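Local coordinates for protein STING-associated CdnE c-di-GMP synthase (Flavobacteriaceae, PDB 6WT8) that probably synthesises the cyclic dinucleotide signal c-di-GMP, as a CD-NTase of a CBASS anti-phage defence system in which a bacterial STING senses the product, at residues K56-P60 and S61-N65; N153-D156 and D157-Y160; K338-I341 and E342-F345. All coordinates share one frame; numbering follows the deposited sequence. Where two conformers were deposited one is given.

Contact 1 of 3, residues K56-P60 and S61-N65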
ATOM      1  N   LYS A  56     -16.007   0.587  -0.173  1.00 15.17           N
ATOM      2  CA  LYS A  56     -15.855  -0.157  -1.431  1.00 15.46           C
ATOM      3  C   LYS A  56     -14.764   0.388  -2.347  1.00 16.73           C
ATOM      4  O   LYS A  56     -14.258  -0.366  -3.200  1.00 18.08           O
ATOM      5  CB  LYS A  56     -17.185  -0.181  -2.181  1.00 17.35           C
ATOM      6  CG  LYS A  56     -18.169  -1.084  -1.493  1.00 17.82           C
ATOM      7  CD  LYS A  56     -19.546  -0.953  -2.151  1.00 22.10           C
ATOM      8  CE  LYS A  56     -20.520  -1.749  -1.337  1.00 24.71           C
ATOM      9  NZ  LYS A  56     -21.942  -1.559  -1.802  1.00 21.67           N
ATOM     10  N   GLY A  57     -14.375   1.661  -2.212  1.00 14.91           N
ATOM     11  CA  GLY A  57     -13.274   2.197  -3.002  1.00 15.56           C
ATOM     12  C   GLY A  57     -13.632   2.570  -4.442  1.00 16.32           C
ATOM     13  O   GLY A  57     -14.765   2.957  -4.784  1.00 15.32           O
ATOM     14  N   VAL A  58     -12.614   2.511  -5.300  1.00 13.98           N
ATOM     15  CA  VAL A  58     -12.642   3.087  -6.640  1.00 13.58           C
ATOM     16  C   VAL A  58     -13.262   2.109  -7.632  1.00 17.32           C
ATOM     17  O   VAL A  58     -13.021   0.887  -7.579  1.00 17.41           O
ATOM     18  CB  VAL A  58     -11.185   3.460  -7.023  1.00 16.22           C
ATOM     19  CG1 VAL A  58     -11.033   3.847  -8.472  1.00 18.45           C
ATOM     20  CG2 VAL A  58     -10.680   4.626  -6.095  1.00 17.24           C
ATOM     21  N   ALA A  59     -14.029   2.664  -8.570  1.00 16.67           N
ATOM     22  CA  ALA A  59     -14.600   1.846  -9.641  1.00 15.32           C
ATOM     23  C   ALA A  59     -13.493   1.096 -10.403  1.00 16.63           C
ATOM     24  O   ALA A  59     -12.394   1.644 -10.667  1.00 17.64           O
ATOM     25  CB  ALA A  59     -15.429   2.714 -10.599  1.00 17.93           C
ATOM     26  N   PRO A  60     -13.760  -0.155 -10.786  1.00 17.90           N
ATOM     27  CA  PRO A  60     -12.702  -1.026 -11.336  1.00 21.09           C
ATOM     28  C   PRO A  60     -12.116  -0.546 -12.645  1.00 19.42           C
ATOM     29  O   PRO A  60     -10.937  -0.877 -12.913  1.00 19.61           O
ATOM     30  CB  PRO A  60     -13.403  -2.374 -11.514  1.00 21.08           C
ATOM     31  CG  PRO A  60     -14.883  -2.111 -11.361  1.00 27.30           C
ATOM     32  CD  PRO A  60     -14.999  -0.891 -10.478  1.00 20.86           C
ATOM     33  N   SER A  61     -12.828   0.230 -13.455  1.00 19.40           N
ATOM     34  CA  SER A  61     -12.241   0.633 -14.730  1.00 19.89           C
ATOM     35  C   SER A  61     -11.002   1.487 -14.522  1.00 21.79           C
ATOM     36  O   SER A  61     -10.063   1.392 -15.313  1.00 20.91           O
ATOM     37  CB  SER A  61     -13.279   1.365 -15.589  1.00 24.46           C
ATOM     38  OG  SER A  61     -13.496   2.685 -15.065  1.00 25.82           O
ATOM     39  N   TYR A  62     -10.973   2.321 -13.464  1.00 19.00           N
ATOM     40  CA  TYR A  62      -9.825   3.200 -13.265  1.00 19.54           C
ATOM     41  C   TYR A  62      -8.593   2.384 -12.933  1.00 20.20           C
ATOM     42  O   TYR A  62      -7.492   2.604 -13.472  1.00 18.30           O
ATOM     43  CB  TYR A  62     -10.127   4.185 -12.121  1.00 16.29           C
ATOM     44  CG  TYR A  62     -11.274   5.117 -12.435  1.00 17.81           C
ATOM     45  CD1 TYR A  62     -11.138   6.137 -13.350  1.00 19.62           C
ATOM     46  CD2 TYR A  62     -12.493   4.960 -11.807  1.00 19.93           C
ATOM     47  CE1 TYR A  62     -12.221   6.981 -13.655  1.00 23.34           C
ATOM     48  CE2 TYR A  62     -13.559   5.815 -12.074  1.00 21.99           C
ATOM     49  CZ  TYR A  62     -13.431   6.814 -12.986  1.00 24.78           C
ATOM     50  OH  TYR A  62     -14.563   7.613 -13.225  1.00 26.97           O
ATOM     51  N   THR A  63      -8.780   1.420 -12.055  1.00 15.54           N
ATOM     52  CA  THR A  63      -7.701   0.540 -11.627  1.00 16.76           C
ATOM     53  C   THR A  63      -7.188  -0.292 -12.789  1.00 17.13           C
ATOM     54  O   THR A  63      -5.976  -0.461 -12.969  1.00 17.28           O
ATOM     55  CB  THR A  63      -8.255  -0.320 -10.514  1.00 17.68           C
ATOM     56  OG1 THR A  63      -8.674   0.579  -9.463  1.00 18.12           O
ATOM     57  CG2 THR A  63      -7.230  -1.301  -9.962  1.00 20.12           C
HETATM   58  N   MSE A  64      -8.100  -0.843 -13.576  1.00 18.76           N
HETATM   59  CA  MSE A  64      -7.701  -1.625 -14.724  0.60 19.55           C
HETATM   60  C   MSE A  64      -6.977  -0.768 -15.739  1.00 19.50           C
HETATM   61  O   MSE A  64      -5.911  -1.184 -16.265  1.00 18.86           O
HETATM   62  CB  MSE A  64      -8.921  -2.274 -15.384  0.60 21.33           C
HETATM   63  CG  MSE A  64      -8.522  -3.150 -16.582  0.60 25.24           C
HETATM   64 SE   MSE A  64      -7.440  -4.706 -16.058  0.60 46.43          SE
HETATM   65  CE  MSE A  64      -5.585  -4.170 -16.201  0.60 48.75           C
ATOM     66  N   ASN A  65      -7.495   0.435 -15.995  1.00 17.75           N
ATOM     67  CA  ASN A  65      -6.833   1.325 -16.946  1.00 18.43           C
ATOM     68  C   ASN A  65      -5.414   1.646 -16.495  1.00 18.45           C
ATOM     69  O   ASN A  65      -4.495   1.697 -17.319  1.00 18.04           O
ATOM     70  CB  ASN A  65      -7.628   2.615 -17.137  1.00 19.89           C
ATOM     71  CG  ASN A  65      -8.787   2.418 -18.073  1.00 29.12           C
ATOM     72  OD1 ASN A  65      -8.783   1.489 -18.882  1.00 29.67           O
ATOM     73  ND2 ASN A  65      -9.767   3.285 -17.981  1.00 30.99           N
TER
HETATM   74  O   HOH W   1     -10.707  -0.568  -8.121  1.00 17.01           O
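V58 and A59 meet the side chain of Y62 where the chain, having left helix 46-56 at G57, swings into the helix that runs on to residue 81. The tight part lies here. V58 CG1 sits 3.8 Å from Y62 CB and just as near CD2, the two side chains crossing at about a right angle. The methyl of A59 meets CD2 and CE2 of the ring, its CB 3.9 Å from Y62 CD2, while A59 O lies at the ring edge, near its plane. Y62 CG stands anti to the carbonyl carbon (chi1 -64°), which carries the ring back toward the preceding residues, and P18, K101 and R193 also touch it. With an alanine here, the A59 methyl would probably be left without its ring carbons, and V58 CG1 with CB alone.

On this buried side, too, a water lies 2.7 Å from T63 OG1 and 2.8 Å from V58 O, bridging hydroxyl and carbonyl, while H98 bonds the same hydroxyl.

Two backbone bonds join the loop to the helix. Y62 N donates to A59 O over 3.2 Å, a bent bond (143° at the hydrogen) whose donor stands above the carbonyl plane. M64 N reaches P60 O at 2.9 Å, much straighter at 168°.

On the solvent side, P60, S61 and M64, a selenomethionine, are exposed. M64 CB still lies 3.5 Å from P60 O, but the rest of its chain leads away from the loop. The chemistry of the buried side is thus mixed: carbon packs on carbon around Y62, and the one side-chain hydroxyl buried beside it, that of T63, has both H98 and the water as partners.

Contact 2 of 3, residues N153-D156 and D157-Y160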
ATOM      1  N   ASN A 153      29.359  -2.421 -13.093  1.00 40.16           N
ATOM      2  CA  ASN A 153      29.251  -1.350 -12.106  1.00 37.00           C
ATOM      3  C   ASN A 153      27.767  -1.132 -11.812  1.00 30.65           C
ATOM      4  O   ASN A 153      27.038  -0.657 -12.680  1.00 34.00           O
ATOM      5  CB  ASN A 153      29.929  -0.074 -12.635  1.00 45.83           C
ATOM      6  CG  ASN A 153      30.054   1.022 -11.582  1.00 53.02           C
ATOM      7  OD1 ASN A 153      29.053   1.517 -11.063  1.00 44.61           O
ATOM      8  ND2 ASN A 153      31.295   1.435 -11.292  1.00 57.48           N
ATOM      9  N   GLN A 154      27.333  -1.465 -10.590  1.00 26.14           N
ATOM     10  CA  GLN A 154      25.919  -1.379 -10.206  1.00 30.50           C
ATOM     11  C   GLN A 154      25.351   0.029 -10.407  1.00 25.08           C
ATOM     12  O   GLN A 154      24.260   0.200 -10.974  1.00 26.60           O
ATOM     13  CB  GLN A 154      25.765  -1.810  -8.743  1.00 34.63           C
ATOM     14  CG  GLN A 154      24.393  -1.541  -8.141  1.00 45.28           C
ATOM     15  CD  GLN A 154      23.345  -2.518  -8.624  1.00 49.26           C
ATOM     16  OE1 GLN A 154      23.109  -3.561  -7.978  1.00 40.46           O
ATOM     17  NE2 GLN A 154      22.706  -2.199  -9.777  1.00 46.39           N
ATOM     18  N   ILE A 155      26.036   1.047  -9.877  1.00 28.19           N
ATOM     19  CA  ILE A 155      25.516   2.408  -9.975  1.00 26.68           C
ATOM     20  C   ILE A 155      25.516   2.880 -11.422  1.00 26.32           C
ATOM     21  O   ILE A 155      24.581   3.576 -11.881  1.00 23.94           O
ATOM     22  CB  ILE A 155      26.329   3.360  -9.073  1.00 30.89           C
ATOM     23  CG1 ILE A 155      25.908   3.160  -7.631  1.00 34.58           C
ATOM     24  CG2 ILE A 155      26.058   4.832  -9.453  1.00 29.88           C
ATOM     25  CD1 ILE A 155      24.461   3.678  -7.366  1.00 40.11           C
ATOM     26  N   ASP A 156      26.571   2.540 -12.170  1.00 24.34           N
ATOM     27  CA  ASP A 156      26.627   2.922 -13.569  1.00 24.83           C
ATOM     28  C   ASP A 156      25.495   2.280 -14.355  1.00 21.00           C
ATOM     29  O   ASP A 156      24.943   2.895 -15.266  1.00 21.89           O
ATOM     30  CB  ASP A 156      27.975   2.539 -14.171  1.00 35.01           C
ATOM     31  CG  ASP A 156      29.055   3.562 -13.873  1.00 51.72           C
ATOM     32  OD1 ASP A 156      28.709   4.756 -13.695  1.00 59.37           O
ATOM     33  OD2 ASP A 156      30.244   3.172 -13.813  1.00 58.98           O
ATOM     34  N   ASP A 157      25.155   1.030 -14.031  1.00 19.93           N
ATOM     35  CA  ASP A 157      24.019   0.380 -14.700  1.00 19.14           C
ATOM     36  C   ASP A 157      22.705   1.062 -14.384  1.00 16.76           C
ATOM     37  O   ASP A 157      21.832   1.124 -15.239  1.00 16.95           O
ATOM     38  CB  ASP A 157      23.941  -1.076 -14.301  1.00 21.48           C
ATOM     39  CG  ASP A 157      24.999  -1.923 -14.996  1.00 26.89           C
ATOM     40  OD1 ASP A 157      25.617  -1.451 -15.983  1.00 25.95           O
ATOM     41  OD2 ASP A 157      25.151  -3.078 -14.558  1.00 27.10           O
ATOM     42  N   LEU A 158      22.521   1.508 -13.139  1.00 17.09           N
ATOM     43  CA  LEU A 158      21.294   2.235 -12.791  1.00 15.66           C
ATOM     44  C   LEU A 158      21.205   3.543 -13.561  1.00 15.70           C
ATOM     45  O   LEU A 158      20.143   3.883 -14.104  1.00 15.44           O
ATOM     46  CB  LEU A 158      21.236   2.478 -11.278  1.00 16.75           C
ATOM     47  CG  LEU A 158      20.923   1.196 -10.493  1.00 15.93           C
ATOM     48  CD1 LEU A 158      21.253   1.340  -9.026  1.00 18.00           C
ATOM     49  CD2 LEU A 158      19.446   0.764 -10.676  1.00 17.97           C
ATOM     50  N   LYS A 159      22.302   4.333 -13.574  1.00 16.57           N
ATOM     51  CA  LYS A 159      22.300   5.567 -14.357  1.00 14.45           C
ATOM     52  C   LYS A 159      22.006   5.287 -15.821  1.00 16.23           C
ATOM     53  O   LYS A 159      21.189   5.966 -16.441  1.00 17.86           O
ATOM     54  CB  LYS A 159      23.660   6.263 -14.164  1.00 17.51           C
ATOM     55  CG  LYS A 159      23.728   7.579 -14.885  1.00 22.78           C
ATOM     56  CD  LYS A 159      25.042   8.262 -14.542  1.00 27.55           C
ATOM     57  CE  LYS A 159      25.101   9.587 -15.297  1.00 37.36           C
ATOM     58  NZ  LYS A 159      26.450  10.242 -15.210  1.00 44.92           N
ATOM     59  N   TYR A 160      22.616   4.244 -16.374  1.00 15.15           N
ATOM     60  CA  TYR A 160      22.370   3.862 -17.758  1.00 16.82           C
ATOM     61  C   TYR A 160      20.908   3.541 -18.002  1.00 14.35           C
ATOM     62  O   TYR A 160      20.315   4.020 -18.981  1.00 14.94           O
ATOM     63  CB  TYR A 160      23.260   2.661 -18.076  1.00 17.50           C
ATOM     64  CG  TYR A 160      23.010   2.035 -19.392  1.00 15.10           C
ATOM     65  CD1 TYR A 160      23.196   2.733 -20.585  1.00 17.81           C
ATOM     66  CD2 TYR A 160      22.601   0.705 -19.459  1.00 19.49           C
ATOM     67  CE1 TYR A 160      22.962   2.130 -21.787  1.00 17.83           C
ATOM     68  CE2 TYR A 160      22.377   0.092 -20.654  1.00 23.61           C
ATOM     69  CZ  TYR A 160      22.548   0.791 -21.819  1.00 20.92           C
ATOM     70  OH  TYR A 160      22.327   0.165 -23.015  1.00 21.17           O
TER
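D157 sets its carboxylate carbon against the backbone carbonyl of N153: CG is 3.3 Å from N153 O, with both carboxylate oxygens farther from that carbonyl. The D157 amide does the bonding, N to N153 O at 2.9 Å. The carboxylate finds its own partner elsewhere, OD2 pairing with the hydroxyl of Y150.

N153 gives a second acceptor. With its CG anti to the backbone N (chi1 -171°), the side chain can bring OD1 to the amide of D156, which it takes at 2.9 Å, the donor tilted from the carbonyl plane. One asparagine thus satisfies two amides of the opening turn. Next along, L158 N reaches Q154 O at 3.1 Å, K159 N reaches I155 O in a nearly straight bond of 175°, and Y160 N reaches D156 O.

Q154 bends at chi2 (75°), bringing NE2 to 3.9 Å from L158 CD1, so the amide lies against an aliphatic surface while its polar ends are spent on the sheet: OE1 bonds T201 and NE2 bonds T111 of strand 106-112. L158, buried, packs on T199 and T201 of strand 192-204. K159 stretches outward, its NZ 6.1 Å from D156 OD1, too far for a salt bridge.

D156 and D157, both in the first turn, are likely to suit the helix dipole. This is a classic asparagine N-cap, starting helix 154-172 against the central sheet.

Contact 3 of 3, residues K338-I341 and E342-F345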
ATOM      1  N   LYS A 338       2.378  13.744  17.690  1.00 13.98           N
ATOM      2  CA  LYS A 338       1.708  14.322  16.519  1.00 13.86           C
ATOM      3  C   LYS A 338       0.811  13.310  15.820  1.00 15.84           C
ATOM      4  O   LYS A 338      -0.293  13.649  15.354  1.00 16.60           O
ATOM      5  CB  LYS A 338       2.746  14.880  15.559  1.00 14.28           C
ATOM      6  CG  LYS A 338       3.473  16.107  16.150  1.00 14.88           C
ATOM      7  CD  LYS A 338       4.540  16.541  15.159  1.00 17.75           C
ATOM      8  CE  LYS A 338       5.298  17.690  15.776  1.00 19.41           C
ATOM      9  NZ  LYS A 338       6.343  18.233  14.828  1.00 18.65           N
ATOM     10  N   LYS A 339       1.250  12.056  15.744  1.00 14.14           N
ATOM     11  CA  LYS A 339       0.405  11.027  15.145  1.00 12.67           C
ATOM     12  C   LYS A 339      -0.849  10.839  15.969  1.00 14.95           C
ATOM     13  O   LYS A 339      -1.946  10.690  15.417  1.00 15.73           O
ATOM     14  CB  LYS A 339       1.203   9.709  15.058  1.00 13.52           C
ATOM     15  CG  LYS A 339       2.253   9.739  13.938  1.00 14.81           C
ATOM     16  CD  LYS A 339       3.233   8.547  14.073  1.00 15.90           C
ATOM     17  CE  LYS A 339       4.200   8.583  12.880  1.00 14.78           C
ATOM     18  NZ  LYS A 339       5.382   7.628  13.037  1.00 16.38           N
ATOM     19  N   LEU A 340      -0.700  10.865  17.300  1.00 14.20           N
ATOM     20  CA  LEU A 340      -1.872  10.697  18.155  1.00 16.07           C
ATOM     21  C   LEU A 340      -2.890  11.820  18.003  1.00 17.74           C
ATOM     22  O   LEU A 340      -4.087  11.563  18.200  1.00 18.40           O
ATOM     23  CB  LEU A 340      -1.438  10.559  19.613  1.00 15.98           C
ATOM     24  CG  LEU A 340      -0.799   9.201  19.914  1.00 16.26           C
ATOM     25  CD1 LEU A 340      -0.357   9.159  21.393  1.00 18.23           C
ATOM     26  CD2 LEU A 340      -1.783   8.028  19.593  1.00 22.77           C
ATOM     27  N   ILE A 341      -2.476  13.047  17.672  1.00 15.70           N
ATOM     28  CA  ILE A 341      -3.481  14.081  17.401  1.00 17.01           C
ATOM     29  C   ILE A 341      -4.372  13.616  16.252  1.00 17.76           C
ATOM     30  O   ILE A 341      -5.598  13.732  16.299  1.00 16.11           O
ATOM     31  CB  ILE A 341      -2.826  15.427  17.079  1.00 20.63           C
ATOM     32  CG1 ILE A 341      -2.123  15.935  18.355  1.00 29.89           C
ATOM     33  CG2 ILE A 341      -3.901  16.431  16.544  1.00 21.74           C
ATOM     34  CD1 ILE A 341      -2.981  15.683  19.703  1.00 36.56           C
ATOM     35  N   GLU A 342      -3.755  13.134  15.166  1.00 14.02           N
ATOM     36  CA  GLU A 342      -4.561  12.710  14.021  1.00 12.91           C
ATOM     37  C   GLU A 342      -5.414  11.494  14.388  1.00 14.19           C
ATOM     38  O   GLU A 342      -6.572  11.400  13.977  1.00 13.96           O
ATOM     39  CB  GLU A 342      -3.628  12.434  12.836  1.00 14.79           C
ATOM     40  CG  GLU A 342      -2.917  13.744  12.451  1.00 16.18           C
ATOM     41  CD  GLU A 342      -2.177  13.691  11.130  1.00 20.00           C
ATOM     42  OE1 GLU A 342      -2.286  12.697  10.377  1.00 17.44           O
ATOM     43  OE2 GLU A 342      -1.439  14.678  10.853  1.00 20.48           O
ATOM     44  N   ILE A 343      -4.858  10.544  15.141  1.00 14.40           N
ATOM     45  CA  ILE A 343      -5.660   9.389  15.578  1.00 13.12           C
ATOM     46  C   ILE A 343      -6.843   9.876  16.409  1.00 14.87           C
ATOM     47  O   ILE A 343      -7.959   9.361  16.277  1.00 14.50           O
ATOM     48  CB  ILE A 343      -4.796   8.391  16.380  1.00 13.80           C
ATOM     49  CG1 ILE A 343      -3.615   7.908  15.525  1.00 17.74           C
ATOM     50  CG2 ILE A 343      -5.631   7.196  16.918  1.00 16.16           C
ATOM     51  CD1 ILE A 343      -4.046   7.184  14.268  1.00 18.65           C
ATOM     52  N   GLU A 344      -6.613  10.848  17.324  1.00 13.70           N
ATOM     53  CA  GLU A 344      -7.729  11.377  18.126  1.00 12.94           C
ATOM     54  C   GLU A 344      -8.818  12.016  17.240  1.00 13.38           C
ATOM     55  O   GLU A 344     -10.016  11.808  17.478  1.00 15.98           O
ATOM     56  CB  GLU A 344      -7.228  12.401  19.152  1.00 14.20           C
ATOM     57  CG  GLU A 344      -6.392  11.777  20.244  1.00 19.26           C
ATOM     58  CD  GLU A 344      -5.655  12.786  21.132  1.00 32.56           C
ATOM     59  OE1 GLU A 344      -6.031  13.985  21.155  1.00 35.37           O
ATOM     60  OE2 GLU A 344      -4.679  12.368  21.788  1.00 38.42           O
ATOM     61  N   PHE A 345      -8.450  12.820  16.234  1.00 14.23           N
ATOM     62  CA  PHE A 345      -9.480  13.371  15.347  1.00 12.65           C
ATOM     63  C   PHE A 345     -10.186  12.272  14.581  1.00 13.96           C
ATOM     64  O   PHE A 345     -11.417  12.340  14.371  1.00 16.36           O
ATOM     65  CB  PHE A 345      -8.838  14.399  14.391  1.00 14.86           C
ATOM     66  CG  PHE A 345      -8.583  15.739  15.033  1.00 13.94           C
ATOM     67  CD1 PHE A 345      -9.611  16.401  15.693  1.00 14.87           C
ATOM     68  CD2 PHE A 345      -7.327  16.326  14.959  1.00 17.73           C
ATOM     69  CE1 PHE A 345      -9.368  17.680  16.228  1.00 18.34           C
ATOM     70  CE2 PHE A 345      -7.107  17.603  15.501  1.00 16.36           C
ATOM     71  CZ  PHE A 345      -8.113  18.240  16.159  1.00 18.08           C
TER
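One turn of the long C-terminal helix 336-360 brings I341 against F345, four residues on. Their side chains lie side by side and point the same way, I341 CG2 resting 3.6 Å from F345 CE2; the methyl is anti to the backbone N, which turns it toward the ring. Beyond the pair, the F345 ring stacks on H269.

The other branch of I341 crosses E344 obliquely, CD1 touching OE1 of this partly exposed glutamate at 3.8 Å.

The inward face is different. I343 is buried against I284 of helix 278-287 and L309 and I313 of helix 300-314. E342 is also buried, and its carboxylate accepts from two backbone amides, OE2 from S275 N and OE1 from I276 N, while K339 sends NZ to the carbonyls of I331 and F334.

Three backbone bonds, each four residues long, link the two halves of the turn: E344 N to L340 O at 2.8 Å, F345 N to I341 O at 3.0 Å, and I343 N to K339 O in the carbonyl plane. That last carbonyl also has a side-chain carbon close by, I343 CG1 lying 3.2 Å from K339 O.

All three contacts are single turns at or within helices, each on a different helix, and their centres stand about 30 to 42 Å apart. Contacts 1 and 2 both border strand 192-204, whereas contact 3 packs on helices 278-287 and 300-314. Contact 2 is the surface case, at the start of its helix; a side-chain cap and backbone hydrogen bonds dominate it. Contact 1 is partly buried and marks the bend between two helices, so its chemistry mixes apolar packing, a bridging water and two backbone bonds. Contact 3, also partly buried, falls inside a helix rather than at its end: there buried K339 and E342 reach into the neighbouring loops instead of capping their own helix.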